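Local atomic coordinates of ORF98 PTP-2 (Cydia pomonella granulosis virus, PDB entry 6I28), a protein that probably acts as a dual-specificity protein phosphatase, removing phosphate from tyrosine and serine or threonine residues of target proteins, perhaps including MAP kinases. Residues A[28-33]-A[51-56]; A[17-22]-A[35-40]; A[114-119]-A[140-145]; A[118-123]-A[128-133]. All coordinates share one frame; numbering follows the deposited sequence.

Contact 1 of 4, residues A[28-33]-A[51-56]; sequences IAMRHF and APIKRA
Met30 and Arg31 on helix 27-36 meet Ile53 and Ala56 on helix 51-57 in a partly buried helix-helix contact beside the central sheet of the dual-specificity phosphatase fold. It has an apolar inner half and a polar outer one. Inside, the sulfur does the touching: Met30 SD lies 3.7 Å from Ile53 CG2, and the two side chains cross at about a right angle. Met30 runs out extended (chi1 -177°), which carries SD across to the branch methyl of Ile53. Both residues also touch His103 of strand 100-103 and Phe23, a buried setting that suits a flexible thioether and a branched aliphatic chain.

Further out, Arg31 NH1 donates to Ala56 O at 2.9 Å. The oxygen is met at the edge of the guanidinium group, about 25° out of its plane, and the bond is bent, with 141° at the hydrogen. NH1 itself lies in the carbonyl plane. On the way the aliphatic part passes close, with Arg31 CD 3.4 Å from Ala56 O. This carbonyl belongs to the last turn of its helix, where the regular i to i+4 pattern runs out, so a long side-chain donor can supply a partner. A positive guanidinium group at the C-terminal end of a helix should also be electrostatically favourable, while Arg35, close to Arg31 NH2, would oppose it somewhat.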
# COMPACT_ATOMS: atom_id res chain seq x y z
N ILE A 28 8.13 13.11 13.88
CA ILE A 28 9.55 13.41 13.72
C ILE A 28 10.33 12.16 13.36
O ILE A 28 11.17 12.16 12.45
CB ILE A 28 10.12 14.06 15.00
CG1 ILE A 28 9.40 15.38 15.29
CG2 ILE A 28 11.60 14.30 14.85
CD1 ILE A 28 9.66 16.47 14.28
N ALA A 29 10.07 11.06 14.08
CA ALA A 29 10.62 9.77 13.68
C ALA A 29 10.24 9.43 12.24
O ALA A 29 11.08 8.99 11.45
CB ALA A 29 10.13 8.70 14.65
N MET A 30 8.97 9.61 11.86
CA MET A 30 8.53 9.31 10.51
C MET A 30 9.26 10.19 9.50
O MET A 30 9.72 9.71 8.47
CB MET A 30 7.04 9.53 10.42
CG MET A 30 6.46 9.18 9.09
SD MET A 30 4.74 9.68 8.97
CE MET A 30 4.26 8.74 7.60
N ARG A 31 9.36 11.48 9.78
CA ARG A 31 10.09 12.37 8.88
C ARG A 31 11.54 11.93 8.75
O ARG A 31 12.08 11.90 7.64
CB ARG A 31 9.97 13.80 9.40
CG ARG A 31 10.72 14.84 8.58
CD ARG A 31 10.64 16.22 9.24
NE ARG A 31 11.62 17.16 8.73
CZ ARG A 31 11.43 17.97 7.68
NH1 ARG A 31 10.28 17.95 7.02
NH2 ARG A 31 12.41 18.80 7.31
N HIS A 32 12.18 11.55 9.85
CA HIS A 32 13.56 11.07 9.80
C HIS A 32 13.69 9.84 8.92
O HIS A 32 14.62 9.74 8.12
CB HIS A 32 14.02 10.76 11.21
CG HIS A 32 15.46 10.38 11.32
ND1 HIS A 32 15.88 9.07 11.46
CD2 HIS A 32 16.59 11.13 11.34
CE1 HIS A 32 17.20 9.03 11.58
NE2 HIS A 32 17.65 10.27 11.50
N PHE A 33 12.74 8.90 9.01
CA PHE A 33 12.77 7.70 8.17
C PHE A 33 12.59 8.05 6.70
O PHE A 33 13.33 7.54 5.83
CB PHE A 33 11.70 6.74 8.63
CG PHE A 33 11.66 5.47 7.84
CD1 PHE A 33 11.03 5.40 6.59
CD2 PHE A 33 12.26 4.32 8.35
CE1 PHE A 33 11.00 4.23 5.87
CE2 PHE A 33 12.23 3.16 7.65
CZ PHE A 33 11.60 3.10 6.39
N ALA A 51 -3.60 16.08 8.32
CA ALA A 51 -2.94 17.37 8.10
C ALA A 51 -1.65 17.52 8.90
O ALA A 51 -0.68 18.11 8.37
CB ALA A 51 -3.92 18.50 8.44
N PRO A 52 -1.56 17.03 10.13
CA PRO A 52 -0.28 17.12 10.85
C PRO A 52 0.81 16.29 10.20
O PRO A 52 1.99 16.70 10.21
CB PRO A 52 -0.62 16.57 12.24
CG PRO A 52 -2.15 16.81 12.37
CD PRO A 52 -2.69 16.62 10.99
N ILE A 53 0.47 15.12 9.68
CA ILE A 53 1.48 14.31 9.00
C ILE A 53 1.93 15.02 7.74
O ILE A 53 3.12 15.09 7.44
CB ILE A 53 0.96 12.90 8.70
CG1 ILE A 53 0.55 12.21 9.98
CG2 ILE A 53 2.04 12.10 8.03
CD1 ILE A 53 -0.07 10.87 9.75
N LYS A 54 0.97 15.54 6.95
CA LYS A 54 1.32 16.29 5.74
C LYS A 54 2.23 17.47 6.09
O LYS A 54 3.22 17.72 5.41
CB LYS A 54 0.06 16.81 5.05
CG LYS A 54 -0.67 15.75 4.28
CD LYS A 54 -1.58 16.28 3.15
CE LYS A 54 -2.09 15.09 2.28
NZ LYS A 54 -2.71 15.46 0.98
N ARG A 55 1.88 18.21 7.14
CA ARG A 55 2.66 19.37 7.51
C ARG A 55 4.07 18.98 7.93
O ARG A 55 5.05 19.61 7.52
CB ARG A 55 1.96 20.14 8.64
CG ARG A 55 2.57 21.53 8.89
CD ARG A 55 1.63 22.47 9.71
NE ARG A 55 0.24 22.29 9.30
CZ ARG A 55 -0.76 22.00 10.12
NH1 ARG A 55 -0.54 21.88 11.42
NH2 ARG A 55 -1.98 21.84 9.63
N ALA A 56 4.20 17.91 8.72
CA ALA A 56 5.52 17.59 9.25
C ALA A 56 6.42 17.05 8.16
O ALA A 56 7.61 17.36 8.12
CB ALA A 56 5.40 16.58 10.39

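Contact 2 of 4, residues A[17-22]-A[35-40]; sequences DLFVGG and RQNNVG
The beta-alpha-beta crossover from strand 18-21 through helix 27-36 to strand 41-46 is held here by Phe19, which reaches from the first strand to Asn37 and Val39 just beyond the end of the helix. The two strands run parallel, with strand 100-103 lying between them in the sheet, and Leu101 of that strand touches both Phe19 and Val39. Val39 CG2 sits over one face of the Phe19 ring, 4.0 Å from Phe19 CE1 and equally far from Phe19 CD1, an aliphatic methyl packed against an aromatic face. Asn37 comes in obliquely near the far end of the ring, through its CB alone, 4.1 Å from Phe19 CZ. With CG opposite the carbonyl carbon (chi1 -61°), Phe19 swings its ring off the strand toward the helix end. Phe33 from the same helix meets that ring with its plane at about 90°.

The helix stops in a Schellman motif. Asn38 adopts positive phi, a conformation that asparagine tolerates better than most residues with a side chain, and Val39 N bonds back to Val34 O. The 3.4 Å bond from Asn38 N to Arg35 O is weak. This reversal brings Val39 inward while Asn38 stays exposed. The amide of Asn37 is turned 49° from the Phe19 ring plane, and its ND2 is bonded to Phe33 O. Across the contact itself the attraction is therefore dispersive and hydrophobic: Asn37 spends its amide N-H on the helix carbonyl of Phe33 and offers the ring of Phe19 only its CB.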
# COMPACT_ATOMS: atom_id res chain seq x y z
N ASP A 17 10.66 -0.36 -4.81
CA ASP A 17 9.73 0.75 -4.99
C ASP A 17 8.90 1.11 -3.76
O ASP A 17 8.35 2.22 -3.71
CB ASP A 17 8.71 0.44 -6.11
CG ASP A 17 9.33 0.07 -7.41
OD1 ASP A 17 10.30 0.77 -7.82
OD2 ASP A 17 8.89 -0.98 -8.05
N LEU A 18 8.73 0.20 -2.80
CA LEU A 18 7.71 0.31 -1.77
C LEU A 18 8.25 0.06 -0.37
O LEU A 18 9.02 -0.88 -0.17
CB LEU A 18 6.58 -0.73 -2.00
CG LEU A 18 5.73 -0.61 -3.24
CD1 LEU A 18 4.74 -1.75 -3.23
CD2 LEU A 18 5.02 0.77 -3.34
N PHE A 19 7.83 0.93 0.56
CA PHE A 19 7.85 0.73 2.01
C PHE A 19 6.43 0.59 2.55
O PHE A 19 5.47 1.19 2.03
CB PHE A 19 8.53 1.89 2.73
CG PHE A 19 9.96 2.08 2.36
CD1 PHE A 19 10.32 2.69 1.18
CD2 PHE A 19 10.95 1.68 3.21
CE1 PHE A 19 11.65 2.86 0.89
CE2 PHE A 19 12.27 1.86 2.89
CZ PHE A 19 12.61 2.44 1.74
N VAL A 20 6.28 -0.22 3.60
CA VAL A 20 5.02 -0.33 4.35
C VAL A 20 5.29 -0.11 5.84
O VAL A 20 6.25 -0.66 6.40
CB VAL A 20 4.34 -1.70 4.15
CG1 VAL A 20 3.19 -1.79 5.11
CG2 VAL A 20 3.96 -1.91 2.75
N GLY A 21 4.46 0.69 6.49
CA GLY A 21 4.63 0.91 7.90
C GLY A 21 3.39 1.45 8.56
O GLY A 21 2.31 1.51 7.96
N GLY A 22 3.57 1.87 9.81
CA GLY A 22 2.45 2.35 10.60
C GLY A 22 2.52 3.83 10.88
O GLY A 22 3.10 4.59 10.12
N ARG A 35 13.17 10.92 5.07
CA ARG A 35 14.31 11.65 4.50
C ARG A 35 15.56 10.78 4.44
O ARG A 35 16.29 10.81 3.44
CB ARG A 35 14.56 12.94 5.29
CG ARG A 35 13.41 13.94 5.11
CD ARG A 35 13.45 15.05 6.14
NE ARG A 35 14.50 16.02 5.84
CZ ARG A 35 14.33 17.10 5.09
NH1 ARG A 35 13.14 17.37 4.56
NH2 ARG A 35 15.35 17.92 4.89
N GLN A 36 15.83 9.99 5.48
CA GLN A 36 17.02 9.13 5.48
C GLN A 36 16.99 8.13 4.33
O GLN A 36 18.03 7.83 3.73
CB GLN A 36 17.12 8.39 6.81
CG GLN A 36 18.48 7.79 7.11
CD GLN A 36 18.76 7.63 8.61
OE1 GLN A 36 19.47 8.44 9.22
NE2 GLN A 36 18.21 6.59 9.20
N ASN A 37 15.82 7.58 4.04
CA ASN A 37 15.64 6.49 3.07
C ASN A 37 15.25 6.97 1.67
O ASN A 37 14.94 6.12 0.81
CB ASN A 37 14.59 5.50 3.60
CG ASN A 37 15.12 4.68 4.75
OD1 ASN A 37 15.99 3.83 4.53
ND2 ASN A 37 14.67 4.94 5.97
N ASN A 38 15.27 8.28 1.42
CA ASN A 38 14.94 8.88 0.12
C ASN A 38 13.53 8.49 -0.35
O ASN A 38 13.31 8.24 -1.53
CB ASN A 38 15.98 8.53 -0.95
CG ASN A 38 15.80 9.32 -2.21
OD1 ASN A 38 15.57 10.54 -2.16
ND2 ASN A 38 15.93 8.66 -3.36
N VAL A 39 12.59 8.40 0.58
CA VAL A 39 11.20 8.13 0.21
C VAL A 39 10.69 9.35 -0.54
O VAL A 39 10.70 10.45 -0.00
CB VAL A 39 10.33 7.83 1.45
CG1 VAL A 39 8.84 7.77 1.06
CG2 VAL A 39 10.79 6.54 2.11
N GLY A 40 10.19 9.16 -1.75
CA GLY A 40 9.76 10.27 -2.57
C GLY A 40 8.30 10.63 -2.44
O GLY A 40 7.89 11.75 -2.80

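Contact 3 of 4, residues A[114-119]-A[140-145]; sequences LAIYYI and VHPSEH
Ile116 on helix 110-123 faces Val140 and Pro142, which belong to the loop joining helix 127-137 to helix 144-151 in the helical half of the phosphatase fold. The tight part is small and apolar. Val140 and Pro142 are both directed at the helix, while His141 between them points the other way and is exposed. This alternation is that of an extended chain, with the inner positions given to a branched aliphatic residue and a compact ring. Tyr127 touches both Ile116 and Pro142, and Leu150 of helix 144-151 adds a further apolar surface against Ile116.

The outer side is looser. Glu144 is exposed and poorly ordered, whereas Ser143, at the N-cap position of helix 144-151, makes no capping bond and turns its OG instead to Asp71 and Ser109. A backbone bond between His141 and Val108 attaches the same loop to the HCX5R phosphate-binding loop that precedes helix 110-123. Ile116 is extended beyond its first branch (chi2 178°), and its terminal methyl makes the approach: Ile116 CD1 is 4.0 Å from Pro142 CG, the side chains crossing at about a right angle, and a looser 4.5 Å from Val140 CG2.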
# COMPACT_ATOMS: atom_id res chain seq x y z
N LEU A 114 -2.89 -2.49 0.17
CA LEU A 114 -2.53 -1.79 -1.06
C LEU A 114 -1.19 -2.24 -1.64
O LEU A 114 -1.06 -2.33 -2.87
CB LEU A 114 -2.52 -0.27 -0.84
CG LEU A 114 -2.16 0.66 -2.00
CD1 LEU A 114 -3.08 0.42 -3.17
CD2 LEU A 114 -2.18 2.13 -1.56
N ALA A 115 -0.19 -2.47 -0.79
CA ALA A 115 1.10 -2.95 -1.27
C ALA A 115 0.95 -4.29 -1.97
O ALA A 115 1.48 -4.49 -3.08
CB ALA A 115 2.08 -3.04 -0.11
N ILE A 116 0.17 -5.20 -1.38
CA ILE A 116 -0.01 -6.53 -1.94
C ILE A 116 -0.70 -6.40 -3.29
O ILE A 116 -0.34 -7.07 -4.25
CB ILE A 116 -0.79 -7.43 -0.97
CG1 ILE A 116 0.05 -7.81 0.27
CG2 ILE A 116 -1.31 -8.73 -1.68
CD1 ILE A 116 -0.66 -8.68 1.34
N TYR A 117 -1.69 -5.51 -3.38
CA TYR A 117 -2.43 -5.36 -4.62
C TYR A 117 -1.55 -4.77 -5.71
O TYR A 117 -1.59 -5.22 -6.87
CB TYR A 117 -3.63 -4.45 -4.40
CG TYR A 117 -4.43 -4.22 -5.69
CD1 TYR A 117 -4.98 -5.24 -6.38
CD2 TYR A 117 -4.60 -2.95 -6.20
CE1 TYR A 117 -5.72 -5.04 -7.57
CE2 TYR A 117 -5.31 -2.69 -7.36
CZ TYR A 117 -5.87 -3.73 -8.06
OH TYR A 117 -6.59 -3.53 -9.23
N TYR A 118 -0.76 -3.75 -5.38
CA TYR A 118 0.20 -3.26 -6.33
C TYR A 118 1.11 -4.33 -6.86
O TYR A 118 1.34 -4.39 -8.07
CB TYR A 118 1.02 -2.10 -5.74
CG TYR A 118 1.94 -1.49 -6.74
CD1 TYR A 118 1.44 -0.55 -7.63
CD2 TYR A 118 3.28 -1.87 -6.88
CE1 TYR A 118 2.21 0.00 -8.58
CE2 TYR A 118 4.09 -1.25 -7.85
CZ TYR A 118 3.53 -0.33 -8.72
OH TYR A 118 4.24 0.30 -9.72
N ILE A 119 1.56 -5.28 -6.01
CA ILE A 119 2.43 -6.35 -6.49
C ILE A 119 1.66 -7.39 -7.29
O ILE A 119 2.16 -7.87 -8.32
CB ILE A 119 3.16 -6.93 -5.24
CG1 ILE A 119 4.17 -5.89 -4.69
CG2 ILE A 119 3.84 -8.28 -5.55
CD1 ILE A 119 4.90 -6.34 -3.47
N VAL A 140 2.74 -9.23 7.83
CA VAL A 140 1.49 -8.50 7.63
C VAL A 140 0.33 -9.47 7.82
O VAL A 140 0.51 -10.70 7.81
CB VAL A 140 1.45 -7.84 6.23
CG1 VAL A 140 2.54 -6.83 6.11
CG2 VAL A 140 1.62 -8.96 5.16
N HIS A 141 -0.85 -8.92 8.03
CA HIS A 141 -2.04 -9.72 8.31
C HIS A 141 -3.28 -8.93 7.89
O HIS A 141 -3.97 -8.34 8.75
CB HIS A 141 -2.12 -10.11 9.79
CG HIS A 141 -3.07 -11.23 10.07
ND1 HIS A 141 -4.14 -11.10 10.93
CD2 HIS A 141 -3.14 -12.48 9.58
CE1 HIS A 141 -4.81 -12.24 10.98
NE2 HIS A 141 -4.21 -13.10 10.17
N PRO A 142 -3.60 -8.90 6.60
CA PRO A 142 -4.78 -8.16 6.16
C PRO A 142 -6.05 -8.73 6.76
O PRO A 142 -6.23 -9.95 6.86
CB PRO A 142 -4.75 -8.31 4.63
CG PRO A 142 -3.32 -8.60 4.31
CD PRO A 142 -2.84 -9.46 5.47
N SER A 143 -6.93 -7.84 7.18
CA SER A 143 -8.22 -8.30 7.66
C SER A 143 -8.93 -9.14 6.61
O SER A 143 -8.74 -8.97 5.41
CB SER A 143 -9.10 -7.11 8.03
OG SER A 143 -8.40 -6.22 8.89
N GLU A 144 -9.81 -10.03 7.09
CA GLU A 144 -10.45 -10.98 6.19
C GLU A 144 -11.13 -10.28 5.01
O GLU A 144 -11.05 -10.75 3.87
CB GLU A 144 -11.48 -11.83 6.94
CG GLU A 144 -10.90 -13.11 7.48
CD GLU A 144 -11.97 -14.03 8.09
OE1 GLU A 144 -11.73 -14.55 9.20
OE2 GLU A 144 -13.03 -14.23 7.45
N HIS A 145 -11.82 -9.16 5.26
CA HIS A 145 -12.52 -8.53 4.14
C HIS A 145 -11.56 -7.91 3.13
O HIS A 145 -11.90 -7.79 1.94
CB HIS A 145 -13.53 -7.48 4.64
CG HIS A 145 -12.92 -6.24 5.20
ND1 HIS A 145 -12.35 -6.20 6.46
CD2 HIS A 145 -12.83 -4.98 4.71
CE1 HIS A 145 -11.91 -4.98 6.71
NE2 HIS A 145 -12.18 -4.23 5.66

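Contact 4 of 4, residues A[118-123]-A[128-133]; sequences YIMRTN and EQAFQY
Ala130 points its single methyl between Met120 and Ile119. Met120 CG lies 3.4 Å from Ala130 CB, tighter than usual carbon-carbon contact, while Ile119 CG2 approaches the same methyl at 3.9 Å. Met120 holds CG anti to its carbonyl carbon (chi1 -64°), which sets that methylene against the alanine, and its chain also touches Tyr127. At the other end of the contact Ile119 CD1 comes obliquely to the ring of Tyr133, 4.2 Å from Tyr133 CD2. The two branches of Ile119 thus serve different partners, CG2 the alanine and CD1 the aromatic ring.

Helices 110-123 and 127-137 are two consecutive helices joined by a tight turn of three residues; the axes of segments 118-123 and 128-133 come within 9.0 Å, their N-to-C directions 123° apart. A small residue such as alanine suits the place where the backbones come near, Met120 and Ala130 having the closest CA atoms of the two segments. Tyr133, by contrast, is long enough to reach across from a more exposed position.

The first helix ends with side chains folded back on its own carbonyls. Asn123 ND2 donates to Ile119 O at 3.1 Å, in the carbonyl plane and on a lone pair. Thr122 OG1 donates to Tyr118 O at 2.8 Å. It arrives from the face opposite the backbone N-H of Thr122, whose methyl lies over one face of the Tyr118 ring, toward its rim.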
# COMPACT_ATOMS: atom_id res chain seq x y z
N TYR A 118 -0.76 -3.75 -5.38
CA TYR A 118 0.20 -3.26 -6.33
C TYR A 118 1.11 -4.33 -6.86
O TYR A 118 1.34 -4.39 -8.07
CB TYR A 118 1.02 -2.10 -5.74
CG TYR A 118 1.94 -1.49 -6.74
CD1 TYR A 118 1.44 -0.55 -7.63
CD2 TYR A 118 3.28 -1.87 -6.88
CE1 TYR A 118 2.21 0.00 -8.58
CE2 TYR A 118 4.09 -1.25 -7.85
CZ TYR A 118 3.53 -0.33 -8.72
OH TYR A 118 4.24 0.30 -9.72
N ILE A 119 1.56 -5.28 -6.01
CA ILE A 119 2.43 -6.35 -6.49
C ILE A 119 1.66 -7.39 -7.29
O ILE A 119 2.16 -7.87 -8.32
CB ILE A 119 3.16 -6.93 -5.24
CG1 ILE A 119 4.17 -5.89 -4.69
CG2 ILE A 119 3.84 -8.28 -5.55
CD1 ILE A 119 4.90 -6.34 -3.47
N MET A 120 0.44 -7.74 -6.86
CA MET A 120 -0.42 -8.62 -7.63
C MET A 120 -0.64 -8.10 -9.03
O MET A 120 -0.48 -8.84 -10.00
CB MET A 120 -1.79 -8.79 -6.95
CG MET A 120 -1.78 -9.44 -5.62
SD MET A 120 -3.39 -9.37 -4.83
CE MET A 120 -4.44 -10.03 -6.10
N ARG A 121 -0.87 -6.81 -9.17
CA ARG A 121 -1.30 -6.31 -10.45
C ARG A 121 -0.13 -5.98 -11.38
O ARG A 121 -0.21 -6.20 -12.60
CB ARG A 121 -2.17 -5.06 -10.25
CG ARG A 121 -2.62 -4.43 -11.55
CD ARG A 121 -3.80 -3.51 -11.30
NE ARG A 121 -4.02 -2.54 -12.37
CZ ARG A 121 -5.04 -1.66 -12.38
NH1 ARG A 121 -5.94 -1.65 -11.42
NH2 ARG A 121 -5.16 -0.79 -13.37
N THR A 122 0.97 -5.47 -10.85
CA THR A 122 2.13 -5.22 -11.69
C THR A 122 2.84 -6.52 -12.09
O THR A 122 3.46 -6.60 -13.16
CB THR A 122 3.14 -4.28 -10.99
OG1 THR A 122 3.61 -4.79 -9.72
CG2 THR A 122 2.54 -2.83 -10.81
N ASN A 123 2.70 -7.57 -11.29
CA ASN A 123 3.33 -8.85 -11.62
C ASN A 123 2.35 -9.85 -12.19
O ASN A 123 2.79 -10.87 -12.71
CB ASN A 123 4.01 -9.42 -10.38
CG ASN A 123 5.26 -8.66 -10.01
OD1 ASN A 123 6.32 -8.88 -10.58
ND2 ASN A 123 5.14 -7.74 -9.10
N GLU A 128 -2.17 -15.09 -2.83
CA GLU A 128 -1.31 -15.88 -1.94
C GLU A 128 0.16 -15.71 -2.32
O GLU A 128 1.01 -15.59 -1.45
CB GLU A 128 -1.71 -17.35 -1.97
CG GLU A 128 -2.62 -17.76 -0.78
CD GLU A 128 -1.92 -17.64 0.57
OE1 GLU A 128 -0.76 -18.13 0.67
OE2 GLU A 128 -2.52 -17.06 1.52
N GLN A 129 0.48 -15.66 -3.61
CA GLN A 129 1.86 -15.43 -4.02
C GLN A 129 2.35 -14.04 -3.61
O GLN A 129 3.46 -13.87 -3.10
CB GLN A 129 2.01 -15.60 -5.52
CG GLN A 129 3.44 -15.81 -5.95
CD GLN A 129 3.57 -16.08 -7.42
OE1 GLN A 129 2.66 -16.62 -8.05
NE2 GLN A 129 4.70 -15.68 -7.99
N ALA A 130 1.55 -13.00 -3.88
CA ALA A 130 1.98 -11.69 -3.47
C ALA A 130 2.04 -11.56 -1.96
O ALA A 130 2.90 -10.84 -1.44
CB ALA A 130 1.05 -10.63 -4.06
N PHE A 131 1.10 -12.17 -1.24
CA PHE A 131 1.09 -12.04 0.20
C PHE A 131 2.36 -12.65 0.77
O PHE A 131 3.03 -12.06 1.61
CB PHE A 131 -0.17 -12.69 0.79
CG PHE A 131 -0.06 -12.98 2.26
CD1 PHE A 131 -0.19 -12.01 3.22
CD2 PHE A 131 0.18 -14.28 2.67
CE1 PHE A 131 -0.07 -12.33 4.57
CE2 PHE A 131 0.32 -14.59 4.02
CZ PHE A 131 0.20 -13.65 4.96
N GLN A 132 2.70 -13.87 0.35
CA GLN A 132 3.92 -14.47 0.86
C GLN A 132 5.15 -13.62 0.56
O GLN A 132 6.03 -13.48 1.42
CB GLN A 132 4.09 -15.90 0.33
CG GLN A 132 2.94 -16.85 0.72
CD GLN A 132 2.96 -17.30 2.20
OE1 GLN A 132 1.92 -17.67 2.77
NE2 GLN A 132 4.12 -17.23 2.82
N TYR A 133 5.25 -13.03 -0.64
CA TYR A 133 6.40 -12.18 -0.92
C TYR A 133 6.48 -11.03 0.09
O TYR A 133 7.53 -10.79 0.71
CB TYR A 133 6.36 -11.63 -2.36
CG TYR A 133 7.60 -10.79 -2.67
CD1 TYR A 133 8.77 -11.38 -3.15
CD2 TYR A 133 7.61 -9.41 -2.42
CE1 TYR A 133 9.92 -10.62 -3.40
CE2 TYR A 133 8.75 -8.64 -2.66
CZ TYR A 133 9.90 -9.25 -3.15
OH TYR A 133 11.04 -8.48 -3.38

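From the N terminus, contact 2 closes the crossover from strand 18-21 through helix 27-36. Contact 1 opens on that helix, before contact 2 has closed, and ends on helix 51-57, so the two loops cross; they touch where Phe33 meets Phe19. Contacts 3 and 4 follow in series and set out from helix 110-123, sharing Tyr118 and Ile119. Contact 4 closes a short turn to helix 127-137, within the longer excursion that contact 3 ends at 140-145, and Phe131 touches both Ile116 and Pro142. Val20 and Leu18 on strand 18-21 pack on Ala115 and Tyr118, linking contact 2 through the sheet to this helical half.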